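N-alpha-acetyltransferase 35, NatC auxiliary subunit (Saccharomyces cerevisiae, PDB 6YGA) is an auxiliary subunit of the NatC complex, which acetylates the N-terminal methionine of the L-A virus Gag protein. Local coordinates at residues E449-G454 with K590-I595. Sequence-based numbering, arbitrary orientation.
Sequences EFSLKG and KPFNSI
Phe450 and Phe592 bring their rings together where helix 433-456 meets the loop between helices 581-588 and 603-613. CD2 of Phe450 lies 3.7 Å from CZ of Phe592. CZ sits at the edge of the Phe450 ring, near its plane. The ring planes are turned 65° apart, with centroids 5.8 Å from each other. The CB of Phe450 points toward the loop, and CG is anti to the backbone N (chi1 170°), which brings CD2 and CE2 against Phe592 and Pro591. Phe592 lies in a short 3-10 segment, at the start of a type I turn that runs to Ile595. Its CG is roughly anti to its own carbonyl carbon (chi1 -38°), and the ring reaches the helix with CE1 and CZ leading. Pro591 adds a second apolar touch, its CB 3.9 Å from CE2 of Phe450. These two side chains cross at about a right angle. On the helix, Ser451 OG comes within 3.2 Å of Phe592 CZ, but the Ser451 hydroxyl is hydrogen-bonded to the carbonyl O of Met447, one turn earlier. Phe450 also makes a cation-pi contact with Arg410 of helix 406-429, and Phe592 meets Tyr471 of helix 465-506. The contact packs the loop against helix 433-456; both lie within the NAA35-like TPR-repeat region. Its chemistry is mainly apolar, so it depends on close packing of mostly buried side chains rather than on directed polar bonds between the two segments.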
ATOM      1  N   GLU B 449       6.941   3.354 -17.588  1.00 35.95           N
ATOM      2  CA  GLU B 449       6.647   3.869 -16.255  1.00 33.81           C
ATOM      3  C   GLU B 449       6.669   2.754 -15.216  1.00 36.29           C
ATOM      4  O   GLU B 449       7.185   2.937 -14.107  1.00 38.45           O
ATOM      5  CB  GLU B 449       5.292   4.577 -16.261  1.00 35.40           C
ATOM      6  CG  GLU B 449       4.830   5.081 -14.900  1.00 42.70           C
ATOM      7  CD  GLU B 449       5.522   6.363 -14.478  1.00 47.71           C
ATOM      8  OE1 GLU B 449       6.273   6.940 -15.294  1.00 53.43           O
ATOM      9  OE2 GLU B 449       5.309   6.799 -13.331  1.00 50.27           O
ATOM     10  N   PHE B 450       6.121   1.587 -15.563  1.00 35.96           N
ATOM     11  CA  PHE B 450       6.131   0.451 -14.646  1.00 34.23           C
ATOM     12  C   PHE B 450       7.553   0.011 -14.317  1.00 36.67           C
ATOM     13  O   PHE B 450       7.850  -0.343 -13.170  1.00 37.09           O
ATOM     14  CB  PHE B 450       5.333  -0.703 -15.255  1.00 34.15           C
ATOM     15  CG  PHE B 450       5.468  -2.002 -14.513  1.00 34.18           C
ATOM     16  CD1 PHE B 450       4.783  -2.214 -13.328  1.00 34.47           C
ATOM     17  CD2 PHE B 450       6.262  -3.020 -15.014  1.00 32.99           C
ATOM     18  CE1 PHE B 450       4.897  -3.414 -12.651  1.00 36.73           C
ATOM     19  CE2 PHE B 450       6.383  -4.219 -14.343  1.00 36.48           C
ATOM     20  CZ  PHE B 450       5.700  -4.418 -13.159  1.00 38.14           C
ATOM     21  N   SER B 451       8.448   0.033 -15.307  1.00 35.61           N
ATOM     22  CA  SER B 451       9.808  -0.452 -15.085  1.00 35.78           C
ATOM     23  C   SER B 451      10.617   0.527 -14.242  1.00 35.25           C
ATOM     24  O   SER B 451      11.289   0.127 -13.285  1.00 32.97           O
ATOM     25  CB  SER B 451      10.504  -0.701 -16.422  1.00 37.19           C
ATOM     26  OG  SER B 451       9.806  -1.654 -17.203  1.00 40.20           O
ATOM     27  N   LEU B 452      10.582   1.815 -14.598  1.00 35.37           N
ATOM     28  CA  LEU B 452      11.348   2.806 -13.849  1.00 36.13           C
ATOM     29  C   LEU B 452      10.826   2.955 -12.427  1.00 37.78           C
ATOM     30  O   LEU B 452      11.598   3.262 -11.512  1.00 38.55           O
ATOM     31  CB  LEU B 452      11.320   4.154 -14.572  1.00 38.25           C
ATOM     32  CG  LEU B 452      11.968   4.221 -15.960  1.00 39.20           C
ATOM     33  CD1 LEU B 452      11.786   5.600 -16.582  1.00 37.56           C
ATOM     34  CD2 LEU B 452      13.444   3.853 -15.896  1.00 38.24           C
ATOM     35  N   LYS B 453       9.527   2.734 -12.217  1.00 36.53           N
ATOM     36  CA  LYS B 453       8.966   2.862 -10.878  1.00 35.79           C
ATOM     37  C   LYS B 453       9.590   1.859  -9.913  1.00 36.34           C
ATOM     38  O   LYS B 453       9.639   2.111  -8.702  1.00 36.20           O
ATOM     39  CB  LYS B 453       7.443   2.699 -10.942  1.00 35.70           C
ATOM     40  CG  LYS B 453       6.744   2.771  -9.602  1.00 37.61           C
ATOM     41  CD  LYS B 453       6.766   4.165  -9.025  1.00 37.85           C
ATOM     42  CE  LYS B 453       6.200   4.158  -7.619  1.00 38.09           C
ATOM     43  NZ  LYS B 453       6.214   5.515  -7.016  1.00 39.98           N
ATOM     44  N   GLY B 454      10.085   0.731 -10.432  1.00 34.64           N
ATOM     45  CA  GLY B 454      10.748  -0.250  -9.586  1.00 35.60           C
ATOM     46  C   GLY B 454      11.989   0.283  -8.893  1.00 36.99           C
ATOM     47  O   GLY B 454      12.319  -0.149  -7.785  1.00 36.91           O
ATOM     48  N   LYS B 590       9.176 -11.436 -16.352  1.00 38.64           N
ATOM     49  CA  LYS B 590       7.884 -12.091 -16.543  1.00 42.31           C
ATOM     50  C   LYS B 590       6.742 -11.132 -16.882  1.00 42.28           C
ATOM     51  O   LYS B 590       5.919 -11.492 -17.740  1.00 44.13           O
ATOM     52  CB  LYS B 590       7.551 -12.917 -15.290  1.00 44.92           C
ATOM     53  CG  LYS B 590       6.270 -13.739 -15.365  1.00 48.65           C
ATOM     54  CD  LYS B 590       6.110 -14.567 -14.094  1.00 54.56           C
ATOM     55  CE  LYS B 590       4.920 -15.505 -14.165  1.00 62.84           C
ATOM     56  NZ  LYS B 590       3.619 -14.779 -14.180  1.00 67.26           N
ATOM     57  N   PRO B 591       6.619  -9.937 -16.285  1.00 42.72           N
ATOM     58  CA  PRO B 591       5.492  -9.062 -16.663  1.00 45.04           C
ATOM     59  C   PRO B 591       5.461  -8.672 -18.133  1.00 44.89           C
ATOM     60  O   PRO B 591       4.386  -8.346 -18.649  1.00 48.34           O
ATOM     61  CB  PRO B 591       5.691  -7.828 -15.773  1.00 44.51           C
ATOM     62  CG  PRO B 591       6.421  -8.328 -14.602  1.00 43.39           C
ATOM     63  CD  PRO B 591       7.349  -9.387 -15.125  1.00 42.26           C
ATOM     64  N   PHE B 592       6.598  -8.678 -18.822  1.00 43.72           N
ATOM     65  CA  PHE B 592       6.651  -8.273 -20.219  1.00 43.90           C
ATOM     66  C   PHE B 592       6.680  -9.465 -21.165  1.00 48.58           C
ATOM     67  O   PHE B 592       6.867  -9.284 -22.371  1.00 51.70           O
ATOM     68  CB  PHE B 592       7.870  -7.381 -20.461  1.00 40.08           C
ATOM     69  CG  PHE B 592       8.169  -6.432 -19.326  1.00 37.45           C
ATOM     70  CD1 PHE B 592       7.501  -5.221 -19.216  1.00 34.21           C
ATOM     71  CD2 PHE B 592       9.126  -6.748 -18.372  1.00 39.57           C
ATOM     72  CE1 PHE B 592       7.779  -4.347 -18.175  1.00 35.39           C
ATOM     73  CE2 PHE B 592       9.408  -5.880 -17.328  1.00 37.24           C
ATOM     74  CZ  PHE B 592       8.734  -4.678 -17.230  1.00 34.85           C
ATOM     75  N   ASN B 593       6.487 -10.678 -20.647  1.00 50.53           N
ATOM     76  CA  ASN B 593       6.752 -11.870 -21.442  1.00 54.37           C
ATOM     77  C   ASN B 593       5.677 -12.108 -22.496  1.00 53.33           C
ATOM     78  O   ASN B 593       5.973 -12.639 -23.571  1.00 51.33           O
ATOM     79  CB  ASN B 593       6.881 -13.083 -20.522  1.00 58.81           C
ATOM     80  CG  ASN B 593       7.459 -14.284 -21.226  1.00 66.88           C
ATOM     81  OD1 ASN B 593       8.216 -14.153 -22.189  1.00 68.85           O
ATOM     82  ND2 ASN B 593       7.098 -15.471 -20.753  1.00 70.66           N
ATOM     83  N   SER B 594       4.439 -11.715 -22.219  1.00 53.65           N
ATOM     84  CA  SER B 594       3.328 -11.967 -23.126  1.00 53.81           C
ATOM     85  C   SER B 594       3.058 -10.815 -24.088  1.00 51.37           C
ATOM     86  O   SER B 594       2.106 -10.893 -24.872  1.00 53.10           O
ATOM     87  CB  SER B 594       2.064 -12.275 -22.319  1.00 54.25           C
ATOM     88  OG  SER B 594       2.265 -13.420 -21.510  1.00 57.76           O
ATOM     89  N   ILE B 595       3.861  -9.758 -24.053  1.00 49.94           N
ATOM     90  CA  ILE B 595       3.662  -8.608 -24.927  1.00 48.32           C
ATOM     91  C   ILE B 595       4.421  -8.850 -26.226  1.00 46.97           C
ATOM     92  O   ILE B 595       5.628  -9.110 -26.214  1.00 46.71           O
ATOM     93  CB  ILE B 595       4.115  -7.309 -24.246  1.00 47.46           C
ATOM     94  CG1 ILE B 595       3.231  -7.024 -23.027  1.00 48.24           C
ATOM     95  CG2 ILE B 595       4.071  -6.150 -25.230  1.00 48.42           C
ATOM     96  CD1 ILE B 595       3.617  -5.781 -22.248  1.00 48.83           C
TER